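Local atomic coordinates of iminosuccinate reductase (Paracoccus denitrificans, PDB entry 6RQA), a protein that catalyses the NADH-dependent reduction of iminosuccinate to L-aspartate, regenerating the amino group donor for the first step of the beta-hydroxyaspartate cycle of glyoxylate assimilation. Residues A148-A156 / H171-N180. Numbering follows the deposited sequence.
With NAD (nicotinamide-adenine-dinucleotide), chain C.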
loop_
_atom_site.group_PDB
_atom_site.type_symbol
_atom_site.label_atom_id
_atom_site.label_comp_id
_atom_site.label_asym_id
_atom_site.label_seq_id
_atom_site.Cartn_x
_atom_site.Cartn_y
_atom_site.Cartn_z
ATOM N N ALA A 148 12.178 24.621 -30.544
ATOM C CA ALA A 148 13.092 24.716 -29.412
ATOM C C ALA A 148 14.461 24.182 -29.812
ATOM O O ALA A 148 14.586 23.030 -30.242
ATOM C CB ALA A 148 12.539 23.948 -28.216
ATOM N N LYS A 149 15.489 25.017 -29.672
ATOM C CA LYS A 149 16.831 24.683 -30.127
ATOM C C LYS A 149 17.804 24.368 -29.002
ATOM O O LYS A 149 18.761 23.625 -29.227
ATOM C CB LYS A 149 17.405 25.831 -30.968
ATOM C CG LYS A 149 16.458 26.337 -32.046
ATOM C CD LYS A 149 16.915 27.671 -32.618
ATOM C CE LYS A 149 18.086 27.502 -33.570
ATOM N NZ LYS A 149 17.690 26.767 -34.803
ATOM N N VAL A 150 17.585 24.908 -27.804
ATOM C CA VAL A 150 18.516 24.766 -26.691
ATOM C C VAL A 150 17.782 24.149 -25.511
ATOM O O VAL A 150 16.740 24.657 -25.084
ATOM C CB VAL A 150 19.138 26.118 -26.296
ATOM C CG1 VAL A 150 20.014 25.956 -25.064
ATOM C CG2 VAL A 150 19.937 26.691 -27.455
ATOM N N LEU A 151 18.336 23.061 -24.981
ATOM C CA LEU A 151 17.793 22.378 -23.817
ATOM C C LEU A 151 18.600 22.759 -22.583
ATOM O O LEU A 151 19.832 22.677 -22.591
ATOM C CB LEU A 151 17.822 20.862 -24.018
ATOM C CG LEU A 151 17.433 19.998 -22.818
ATOM C CD1 LEU A 151 15.968 20.198 -22.462
ATOM C CD2 LEU A 151 17.730 18.533 -23.096
ATOM N N GLY A 152 17.904 23.176 -21.528
ATOM C CA GLY A 152 18.562 23.554 -20.292
ATOM C C GLY A 152 18.356 22.550 -19.179
ATOM O O GLY A 152 17.218 22.257 -18.802
ATOM N N MET A 153 19.451 22.015 -18.643
ATOM C CA MET A 153 19.408 21.009 -17.589
ATOM C C MET A 153 19.793 21.655 -16.266
ATOM O O MET A 153 20.920 22.141 -16.113
ATOM C CB MET A 153 20.344 19.841 -17.902
ATOM C CG MET A 153 19.968 19.052 -19.141
ATOM S SD MET A 153 18.384 18.207 -18.978
ATOM C CE MET A 153 18.703 17.154 -17.564
ATOM N N ILE A 154 18.863 21.660 -15.317
ATOM C CA ILE A 154 19.127 22.119 -13.960
ATOM C C ILE A 154 19.241 20.872 -13.092
ATOM O O ILE A 154 18.236 20.311 -12.643
ATOM C CB ILE A 154 18.041 23.069 -13.451
ATOM C CG1 ILE A 154 17.969 24.312 -14.341
ATOM C CG2 ILE A 154 18.326 23.469 -12.004
ATOM C CD1 ILE A 154 16.985 25.354 -13.857
ATOM N N GLY A 155 20.472 20.424 -12.868
ATOM C CA GLY A 155 20.683 19.229 -12.052
ATOM C C GLY A 155 21.443 18.195 -12.856
ATOM O O GLY A 155 21.164 17.943 -14.028
ATOM N N ALA A 156 22.434 17.585 -12.205
ATOM C CA ALA A 156 23.281 16.578 -12.831
ATOM C C ALA A 156 23.310 15.294 -12.011
ATOM O O ALA A 156 24.322 14.586 -11.988
ATOM C CB ALA A 156 24.698 17.111 -13.037
ATOM N N HIS A 171 12.319 15.362 -29.048
ATOM C CA HIS A 171 12.537 16.652 -29.687
ATOM C C HIS A 171 13.987 16.755 -30.130
ATOM O O HIS A 171 14.894 16.299 -29.427
ATOM C CB HIS A 171 12.191 17.809 -28.741
ATOM C CG HIS A 171 12.308 19.161 -29.371
ATOM N ND1 HIS A 171 11.309 19.711 -30.145
ATOM C CD2 HIS A 171 13.309 20.073 -29.345
ATOM C CE1 HIS A 171 11.687 20.904 -30.566
ATOM N NE2 HIS A 171 12.898 21.148 -30.094
ATOM N N ARG A 172 14.200 17.357 -31.297
ATOM C CA ARG A 172 15.534 17.499 -31.868
ATOM C C ARG A 172 16.123 18.829 -31.410
ATOM O O ARG A 172 15.677 19.896 -31.843
ATOM C CB ARG A 172 15.478 17.409 -33.391
ATOM C CG ARG A 172 16.837 17.306 -34.066
ATOM C CD ARG A 172 17.263 18.632 -34.674
ATOM N NE ARG A 172 18.522 18.516 -35.404
ATOM C CZ ARG A 172 19.070 19.501 -36.108
ATOM N NH1 ARG A 172 20.220 19.306 -36.741
ATOM N NH2 ARG A 172 18.468 20.680 -36.182
ATOM N N PHE A 173 17.116 18.764 -30.530
ATOM C CA PHE A 173 17.793 19.948 -30.023
ATOM C C PHE A 173 19.114 20.157 -30.754
ATOM O O PHE A 173 19.642 19.256 -31.411
ATOM C CB PHE A 173 18.046 19.831 -28.516
ATOM C CG PHE A 173 16.799 19.901 -27.679
ATOM C CD1 PHE A 173 16.294 21.121 -27.265
ATOM C CD2 PHE A 173 16.139 18.745 -27.298
ATOM C CE1 PHE A 173 15.149 21.190 -26.490
ATOM C CE2 PHE A 173 14.994 18.806 -26.524
ATOM C CZ PHE A 173 14.499 20.031 -26.120
ATOM N N GLU A 174 19.646 21.374 -30.631
ATOM C CA GLU A 174 20.937 21.714 -31.209
ATOM C C GLU A 174 22.042 21.869 -30.176
ATOM O O GLU A 174 23.215 21.708 -30.526
ATOM C CB GLU A 174 20.836 23.016 -32.017
ATOM C CG GLU A 174 19.792 22.987 -33.117
ATOM C CD GLU A 174 19.675 24.316 -33.836
ATOM O OE1 GLU A 174 20.438 25.245 -33.496
ATOM O OE2 GLU A 174 18.822 24.431 -34.741
ATOM N N LYS A 175 21.701 22.168 -28.925
ATOM C CA LYS A 175 22.692 22.419 -27.892
ATOM C C LYS A 175 22.076 22.106 -26.536
ATOM O O LYS A 175 20.861 22.216 -26.352
ATOM C CB LYS A 175 23.188 23.871 -27.943
ATOM C CG LYS A 175 24.348 24.184 -27.016
ATOM C CD LYS A 175 24.734 25.651 -27.101
ATOM C CE LYS A 175 25.890 25.969 -26.169
ATOM N NZ LYS A 175 26.276 27.406 -26.237
ATOM N N VAL A 176 22.924 21.703 -25.592
ATOM C CA VAL A 176 22.512 21.437 -24.219
ATOM C C VAL A 176 23.381 22.276 -23.295
ATOM O O VAL A 176 24.611 22.153 -23.314
ATOM C CB VAL A 176 22.625 19.946 -23.856
ATOM C CG1 VAL A 176 22.165 19.716 -22.423
ATOM C CG2 VAL A 176 21.816 19.096 -24.824
ATOM N N ILE A 177 22.749 23.130 -22.495
ATOM C CA ILE A 177 23.426 23.897 -21.455
ATOM C C ILE A 177 22.956 23.377 -20.104
ATOM O O ILE A 177 21.779 23.031 -19.937
ATOM C CB ILE A 177 23.166 25.411 -21.593
ATOM C CG1 ILE A 177 21.664 25.702 -21.632
ATOM C CG2 ILE A 177 23.855 25.960 -22.835
ATOM C CD1 ILE A 177 21.331 27.174 -21.764
ATOM N N GLY A 178 23.876 23.308 -19.144
ATOM C CA GLY A 178 23.575 22.706 -17.864
ATOM C C GLY A 178 24.104 23.535 -16.712
ATOM O O GLY A 178 25.046 24.317 -16.850
ATOM N N TRP A 179 23.466 23.343 -15.559
ATOM C CA TRP A 179 23.883 23.968 -14.313
ATOM C C TRP A 179 23.576 23.008 -13.173
ATOM O O TRP A 179 22.563 22.303 -13.203
ATOM C CB TRP A 179 23.176 25.309 -14.087
ATOM C CG TRP A 179 23.548 25.976 -12.792
ATOM C CD1 TRP A 179 24.568 26.860 -12.587
ATOM C CD2 TRP A 179 22.900 25.812 -11.524
ATOM N NE1 TRP A 179 24.596 27.255 -11.272
ATOM C CE2 TRP A 179 23.582 26.626 -10.598
ATOM C CE3 TRP A 179 21.809 25.056 -11.082
ATOM C CZ2 TRP A 179 23.210 26.706 -9.257
ATOM C CZ3 TRP A 179 21.442 25.137 -9.750
ATOM C CH2 TRP A 179 22.141 25.955 -8.854
ATOM N N ASN A 180 24.455 22.983 -12.172
ATOM C CA ASN A 180 24.306 22.085 -11.041
ATOM C C ASN A 180 24.759 22.799 -9.774
ATOM O O ASN A 180 25.752 23.541 -9.804
ATOM C CB ASN A 180 25.125 20.801 -11.236
ATOM C CG ASN A 180 24.671 19.673 -10.331
ATOM O OD1 ASN A 180 23.476 19.423 -10.181
ATOM N ND2 ASN A 180 25.628 18.986 -9.721
HETATM P PA NAD C . 20.427 12.690 -6.873
HETATM O O1A NAD C . 20.651 12.967 -5.412
HETATM O O2A NAD C . 21.109 11.747 -7.810
HETATM O O5B NAD C . 20.970 14.218 -7.488
HETATM C C5B NAD C . 20.478 15.188 -6.649
HETATM C C4B NAD C . 20.860 16.539 -7.197
HETATM O O4B NAD C . 20.205 17.528 -6.426
HETATM C C3B NAD C . 22.358 16.671 -6.941
HETATM O O3B NAD C . 22.962 16.181 -8.094
HETATM C C2B NAD C . 22.516 18.188 -6.786
HETATM O O2B NAD C . 22.685 18.824 -8.008
HETATM C C1B NAD C . 21.103 18.618 -6.222
HETATM N N9A NAD C . 21.150 18.837 -4.772
HETATM C C8A NAD C . 21.489 17.954 -3.730
HETATM N N7A NAD C . 21.412 18.522 -2.526
HETATM C C5A NAD C . 21.001 19.842 -2.786
HETATM C C6A NAD C . 20.737 20.951 -1.939
HETATM N N6A NAD C . 20.878 20.817 -0.590
HETATM N N1A NAD C . 20.340 22.152 -2.472
HETATM C C2A NAD C . 20.224 22.207 -3.836
HETATM N N3A NAD C . 20.435 21.245 -4.762
HETATM C C4A NAD C . 20.832 20.058 -4.187
HETATM O O3 NAD C . 18.816 12.692 -6.849
HETATM P PN NAD C . 18.122 12.003 -8.098
HETATM O O1N NAD C . 18.590 12.308 -9.499
HETATM O O2N NAD C . 17.707 10.715 -7.483
HETATM O O5D NAD C . 16.492 12.716 -8.197
HETATM C C5D NAD C . 16.612 14.015 -7.806
HETATM C C4D NAD C . 15.235 14.543 -7.489
HETATM O O4D NAD C . 14.294 13.925 -8.393
HETATM C C3D NAD C . 14.878 14.051 -6.055
HETATM O O3D NAD C . 14.429 15.169 -5.375
HETATM C C2D NAD C . 13.742 13.042 -6.307
HETATM O O2D NAD C . 12.707 13.111 -5.386
HETATM C C1D NAD C . 13.173 13.631 -7.620
HETATM N N1N NAD C . 12.389 12.559 -8.354
HETATM C C2N NAD C . 11.220 12.964 -8.930
HETATM C C3N NAD C . 10.442 12.038 -9.621
HETATM C C7N NAD C . 9.181 12.567 -10.221
HETATM O O7N NAD C . 8.409 11.848 -10.845
HETATM N N7N NAD C . 8.929 13.905 -10.039
HETATM C C4N NAD C . 10.865 10.712 -9.714
HETATM C C5N NAD C . 12.059 10.327 -9.116
HETATM C C6N NAD C . 12.833 11.267 -8.425
#
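The ring of Phe173 is held between Leu151 and His171: Leu151 CB sits over one face in a CH-pi contact, 3.7 Å from the ring centroid, and His171 CD2 lies over the centre of the opposite face. A chi1 of -176° turns the His171 side chain away from its own backbone N and brings the ring edge to Ala148, where NE2 donates to Ala148 O, in the ring plane and on a carbonyl lone pair. Ile154 CG2 meets the edge of the Trp179 indole at CE3 (3.9 Å), and helix 205-211 packs on both residues. Lys149 O accepts from Glu174 N and Lys175 N. The side chains of Lys149 and Glu174 run side by side; bends at chi3 and chi4 of the lysine bring NZ into a salt bridge with Glu174 OE2 (2.6 Å), met on its syn side but 34° out of the carboxylate plane. An alanine in place of Glu174 would probably leave the Lys149 ammonium without its carboxylate mate and freer to swing into solvent. Parallel ladder bonds run from Leu151 N to Lys175 O (3.0 Å) as far as Gly155 N to Trp179 O (2.8 Å). Beyond them Asn180 OD1 accepts Ala156 N, which lies well above the side-chain carbonyl plane, and approaches O2B of the NAD adenosine ribose, while ND2 bonds to His182 O. The two strands, joined by helix 158-170, are the beta-alpha-beta crossover of a Rossmann-type NAD-binding domain.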